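Local atomic coordinates of penicillin-binding protein (Bacillus halodurans, PDB entry 3TG9), a protein that probably binds penicillin and related beta-lactams through an active-site serine, as a member of the beta-lactamase and penicillin-binding protein family. Residues I10-K23 with I309-V323. Residues are numbered along the deposited sequence; the frame is centred on the assembly and turned at random.
Sequences IMEDWKLSGTALMK and IVVVCANQSSGAYDV
T19, L21 and K23 pair with C313, V311 and I309 through two backbone hydrogen bonds each, the shortest from L21 N to V311 O at 2.7 Å. G18, A20 and M22 face A314, V312 and V310 as the intervening non-hydrogen-bonded pairs; G18 lies so close to A314 that a beta carbon would strike C313 O. Beyond the strands, polar side chains continue the join. The amide S17 N gives a nearly straight bond (172°) to Q316 OE1 at 2.9 Å. With its OG anti to the backbone N (chi1 174°), S17 also donates to an in-plane lone pair of N315 OD1 at 2.8 Å. That carboxamide suits its buried place, for its ND2 serves the carbonyls of F36 and L203. Strands 18-24 and 308-314 are adjacent in the antiparallel sheet of the beta-lactamase fold, beside its edge strand 30-34, where the N-terminal and C-terminal helices pack together on one face. On that face L16 forks: CD1 rests on A314 CB, while CD2 reaches both V312 CG1 and V323 CG2, each at 3.6 Å. V323, branched at its beta carbon, spreads its methyls between neighbours, CG1 to I10 CG2 at 3.7 Å and CG2 to W14 CB. On the other face L21 CD2 meets V311 CG2, and V311 and I309 pack on helix 234-245. Toward solvent, D322 CB sits over one face of W14, 3.5 Å from the centroid of its six-membered ring, a CH-pi contact with the carboxylate plane only 12° from the indole.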
loop_
_atom_site.group_PDB
_atom_site.type_symbol
_atom_site.label_atom_id
_atom_site.label_comp_id
_atom_site.label_asym_id
_atom_site.label_seq_id
_atom_site.Cartn_x
_atom_site.Cartn_y
_atom_site.Cartn_z
ATOM N N ILE B 10 24.823 16.500 -11.862
ATOM C CA ILE B 10 25.172 15.125 -11.528
ATOM C C ILE B 10 23.929 14.237 -11.569
ATOM O O ILE B 10 23.913 13.185 -12.218
ATOM C CB ILE B 10 25.851 15.038 -10.145
ATOM C CG1 ILE B 10 27.261 15.642 -10.204
ATOM C CG2 ILE B 10 25.914 13.592 -9.672
ATOM C CD1 ILE B 10 27.838 16.022 -8.845
ATOM N N MET B 11 22.881 14.675 -10.886
ATOM C CA MET B 11 21.637 13.908 -10.827
ATOM C C MET B 11 20.920 13.822 -12.172
ATOM O O MET B 11 20.346 12.784 -12.518
ATOM C CB MET B 11 20.728 14.456 -9.729
ATOM C CG MET B 11 21.241 14.064 -8.358
ATOM S SD MET B 11 20.295 14.704 -6.993
ATOM C CE MET B 11 18.780 13.746 -7.187
ATOM N N GLU B 12 20.986 14.909 -12.932
ATOM C CA GLU B 12 20.392 14.958 -14.260
ATOM C C GLU B 12 21.085 13.971 -15.180
ATOM O O GLU B 12 20.440 13.276 -15.962
ATOM C CB GLU B 12 20.499 16.373 -14.828
ATOM C CG GLU B 12 19.374 16.754 -15.779
ATOM C CD GLU B 12 18.922 18.195 -15.582
ATOM O OE1 GLU B 12 19.587 18.924 -14.810
ATOM O OE2 GLU B 12 17.902 18.598 -16.189
ATOM N N ASP B 13 22.410 13.907 -15.071
ATOM C CA ASP B 13 23.208 13.033 -15.920
ATOM C C ASP B 13 22.992 11.565 -15.577
ATOM O O ASP B 13 22.998 10.696 -16.458
ATOM C CB ASP B 13 24.691 13.400 -15.812
ATOM C CG ASP B 13 25.006 14.745 -16.451
ATOM O OD1 ASP B 13 24.437 15.045 -17.525
ATOM O OD2 ASP B 13 25.823 15.502 -15.882
ATOM N N TRP B 14 22.798 11.288 -14.295
ATOM C CA TRP B 14 22.555 9.919 -13.861
ATOM C C TRP B 14 21.065 9.607 -13.763
ATOM O O TRP B 14 20.681 8.505 -13.366
ATOM C CB TRP B 14 23.261 9.648 -12.533
ATOM C CG TRP B 14 24.747 9.644 -12.670
ATOM C CD1 TRP B 14 25.610 10.652 -12.340
ATOM C CD2 TRP B 14 25.555 8.583 -13.199
ATOM N NE1 TRP B 14 26.904 10.276 -12.619
ATOM C CE2 TRP B 14 26.895 9.011 -13.146
ATOM C CE3 TRP B 14 25.269 7.308 -13.703
ATOM C CZ2 TRP B 14 27.949 8.214 -13.580
ATOM C CZ3 TRP B 14 26.319 6.516 -14.134
ATOM C CH2 TRP B 14 27.643 6.971 -14.069
ATOM N N LYS B 15 20.237 10.578 -14.143
ATOM C CA LYS B 15 18.785 10.424 -14.105
ATOM C C LYS B 15 18.332 9.904 -12.743
ATOM O O LYS B 15 17.666 8.868 -12.661
ATOM C CB LYS B 15 18.309 9.462 -15.200
ATOM C CG LYS B 15 18.946 9.668 -16.563
ATOM C CD LYS B 15 18.647 11.045 -17.122
ATOM C CE LYS B 15 19.404 11.282 -18.424
ATOM N NZ LYS B 15 19.186 12.662 -18.951
ATOM N N LEU B 16 18.696 10.615 -11.680
ATOM C CA LEU B 16 18.377 10.156 -10.334
ATOM C C LEU B 16 17.202 10.907 -9.745
ATOM O O LEU B 16 17.274 12.122 -9.544
ATOM C CB LEU B 16 19.584 10.281 -9.395
ATOM C CG LEU B 16 19.354 9.704 -7.989
ATOM C CD1 LEU B 16 19.260 8.189 -8.046
ATOM C CD2 LEU B 16 20.452 10.121 -7.031
ATOM N N SER B 17 16.126 10.176 -9.460
ATOM C CA SER B 17 15.000 10.740 -8.735
ATOM C C SER B 17 15.244 10.624 -7.237
ATOM O O SER B 17 15.250 9.522 -6.676
ATOM C CB SER B 17 13.699 10.030 -9.109
ATOM O OG SER B 17 12.627 10.488 -8.300
ATOM N N GLY B 18 15.466 11.762 -6.598
ATOM C CA GLY B 18 15.648 11.812 -5.164
ATOM C C GLY B 18 16.211 13.159 -4.758
ATOM O O GLY B 18 15.962 14.169 -5.421
ATOM N N THR B 19 16.971 13.167 -3.666
ATOM C CA THR B 19 17.632 14.367 -3.169
ATOM C C THR B 19 19.069 14.058 -2.735
ATOM O O THR B 19 19.300 13.179 -1.897
ATOM C CB THR B 19 16.878 14.959 -1.980
ATOM O OG1 THR B 19 15.591 15.420 -2.418
ATOM C CG2 THR B 19 17.661 16.124 -1.370
ATOM N N ALA B 20 20.028 14.776 -3.315
ATOM C CA ALA B 20 21.430 14.662 -2.909
ATOM C C ALA B 20 21.873 15.881 -2.109
ATOM O O ALA B 20 21.338 16.974 -2.287
ATOM C CB ALA B 20 22.327 14.467 -4.125
ATOM N N LEU B 21 22.847 15.688 -1.225
ATOM C CA LEU B 21 23.391 16.774 -0.416
ATOM C C LEU B 21 24.911 16.642 -0.280
ATOM O O LEU B 21 25.448 15.531 -0.199
ATOM C CB LEU B 21 22.728 16.800 0.967
ATOM C CG LEU B 21 23.275 17.724 2.059
ATOM C CD1 LEU B 21 22.220 17.990 3.100
ATOM C CD2 LEU B 21 24.503 17.132 2.722
ATOM N N MET B 22 25.601 17.780 -0.262
ATOM C CA MET B 22 27.047 17.802 -0.002
ATOM C C MET B 22 27.425 18.975 0.885
ATOM O O MET B 22 27.037 20.108 0.621
ATOM C CB MET B 22 27.845 17.900 -1.296
ATOM C CG MET B 22 29.141 18.657 -1.107
ATOM S SD MET B 22 29.913 19.130 -2.659
ATOM C CE MET B 22 30.902 17.682 -2.996
ATOM N N LYS B 23 28.178 18.704 1.939
ATOM C CA LYS B 23 28.616 19.766 2.827
ATOM C C LYS B 23 30.117 19.677 3.089
ATOM O O LYS B 23 30.631 18.607 3.431
ATOM C CB LYS B 23 27.839 19.726 4.138
ATOM C CG LYS B 23 28.561 20.376 5.293
ATOM C CD LYS B 23 27.593 20.937 6.312
ATOM C CE LYS B 23 28.331 21.473 7.513
ATOM N NZ LYS B 23 27.793 22.785 7.945
ATOM N N ILE B 309 30.489 15.848 4.189
ATOM C CA ILE B 309 29.308 14.996 4.354
ATOM C C ILE B 309 28.599 14.922 3.017
ATOM O O ILE B 309 28.368 15.949 2.375
ATOM C CB ILE B 309 28.323 15.556 5.399
ATOM C CG1 ILE B 309 28.950 15.572 6.794
ATOM C CG2 ILE B 309 27.045 14.735 5.429
ATOM C CD1 ILE B 309 28.089 16.283 7.831
ATOM N N VAL B 310 28.288 13.706 2.586
ATOM C CA VAL B 310 27.474 13.493 1.393
ATOM C C VAL B 310 26.248 12.649 1.764
ATOM O O VAL B 310 26.321 11.750 2.599
ATOM C CB VAL B 310 28.270 12.826 0.242
ATOM C CG1 VAL B 310 27.376 12.599 -0.976
ATOM C CG2 VAL B 310 29.463 13.686 -0.135
ATOM N N VAL B 311 25.109 12.985 1.183
ATOM C CA VAL B 311 23.888 12.230 1.414
ATOM C C VAL B 311 23.214 12.079 0.072
ATOM O O VAL B 311 22.944 13.071 -0.594
ATOM C CB VAL B 311 22.927 12.952 2.374
ATOM C CG1 VAL B 311 21.697 12.107 2.618
ATOM C CG2 VAL B 311 23.621 13.281 3.692
ATOM N N VAL B 312 22.972 10.847 -0.347
ATOM C CA VAL B 312 22.180 10.615 -1.548
ATOM C C VAL B 312 20.953 9.765 -1.221
ATOM O O VAL B 312 21.077 8.584 -0.901
ATOM C CB VAL B 312 23.017 9.963 -2.669
ATOM C CG1 VAL B 312 22.209 9.862 -3.942
ATOM C CG2 VAL B 312 24.293 10.775 -2.919
ATOM N N CYS B 313 19.775 10.387 -1.272
ATOM C CA CYS B 313 18.510 9.681 -1.080
ATOM C C CYS B 313 17.814 9.529 -2.427
ATOM O O CYS B 313 17.791 10.463 -3.221
ATOM C CB CYS B 313 17.612 10.443 -0.109
ATOM S SG CYS B 313 18.213 10.557 1.586
ATOM N N ALA B 314 17.270 8.351 -2.703
ATOM C CA ALA B 314 16.523 8.152 -3.942
ATOM C C ALA B 314 15.298 7.264 -3.743
ATOM O O ALA B 314 15.366 6.266 -3.020
ATOM C CB ALA B 314 17.415 7.579 -5.017
ATOM N N ASN B 315 14.189 7.634 -4.389
ATOM C CA ASN B 315 12.982 6.805 -4.383
ATOM C C ASN B 315 12.878 5.958 -5.644
ATOM O O ASN B 315 11.808 5.804 -6.216
ATOM C CB ASN B 315 11.698 7.625 -4.111
ATOM C CG ASN B 315 11.305 8.551 -5.271
ATOM O OD1 ASN B 315 12.160 9.195 -5.894
ATOM N ND2 ASN B 315 9.991 8.638 -5.547
ATOM N N GLN B 316 14.023 5.438 -6.076
ATOM C CA GLN B 316 14.091 4.420 -7.121
ATOM C C GLN B 316 15.094 3.357 -6.683
ATOM O O GLN B 316 15.807 3.532 -5.689
ATOM C CB GLN B 316 14.518 5.024 -8.454
ATOM C CG GLN B 316 15.932 5.571 -8.444
ATOM C CD GLN B 316 16.319 6.218 -9.764
ATOM O OE1 GLN B 316 15.915 7.342 -10.062
ATOM N NE2 GLN B 316 17.124 5.511 -10.555
ATOM N N SER B 317 15.152 2.260 -7.425
ATOM C CA SER B 317 15.893 1.079 -6.986
ATOM C C SER B 317 17.434 1.178 -7.036
ATOM O O SER B 317 18.112 0.591 -6.198
ATOM C CB SER B 317 15.390 -0.158 -7.734
ATOM O OG SER B 317 14.068 -0.488 -7.324
ATOM N N SER B 318 17.986 1.910 -8.000
ATOM C CA SER B 318 19.435 2.063 -8.082
ATOM C C SER B 318 19.853 3.437 -8.596
ATOM O O SER B 318 19.042 4.175 -9.150
ATOM C CB SER B 318 20.043 0.970 -8.962
ATOM O OG SER B 318 19.400 0.938 -10.220
ATOM N N GLY B 319 21.123 3.779 -8.396
ATOM C CA GLY B 319 21.665 5.024 -8.915
ATOM C C GLY B 319 22.381 5.904 -7.905
ATOM O O GLY B 319 23.237 6.709 -8.279
ATOM N N ALA B 320 22.033 5.776 -6.627
ATOM C CA ALA B 320 22.612 6.638 -5.601
ATOM C C ALA B 320 24.136 6.497 -5.524
ATOM O O ALA B 320 24.833 7.435 -5.159
ATOM C CB ALA B 320 21.986 6.358 -4.253
ATOM N N TYR B 321 24.646 5.325 -5.869
ATOM C CA TYR B 321 26.076 5.092 -5.788
ATOM C C TYR B 321 26.835 5.904 -6.829
ATOM O O TYR B 321 27.797 6.595 -6.507
ATOM C CB TYR B 321 26.390 3.619 -5.983
ATOM C CG TYR B 321 27.864 3.371 -6.131
ATOM C CD1 TYR B 321 28.422 3.103 -7.374
ATOM C CD2 TYR B 321 28.705 3.427 -5.030
ATOM C CE1 TYR B 321 29.776 2.885 -7.514
ATOM C CE2 TYR B 321 30.062 3.208 -5.157
ATOM C CZ TYR B 321 30.591 2.935 -6.401
ATOM O OH TYR B 321 31.944 2.711 -6.531
ATOM N N ASP B 322 26.401 5.804 -8.079
ATOM C CA ASP B 322 27.018 6.549 -9.167
ATOM C C ASP B 322 26.969 8.046 -8.909
ATOM O O ASP B 322 27.895 8.773 -9.259
ATOM C CB ASP B 322 26.334 6.223 -10.491
ATOM C CG ASP B 322 26.317 4.742 -10.778
ATOM O OD1 ASP B 322 27.404 4.174 -11.013
ATOM O OD2 ASP B 322 25.216 4.146 -10.762
ATOM N N VAL B 323 25.889 8.508 -8.291
ATOM C CA VAL B 323 25.773 9.920 -7.940
ATOM C C VAL B 323 26.698 10.231 -6.772
ATOM O O VAL B 323 27.298 11.306 -6.712
ATOM C CB VAL B 323 24.313 10.319 -7.627
ATOM C CG1 VAL B 323 24.240 11.691 -6.952
ATOM C CG2 VAL B 323 23.490 10.306 -8.902
#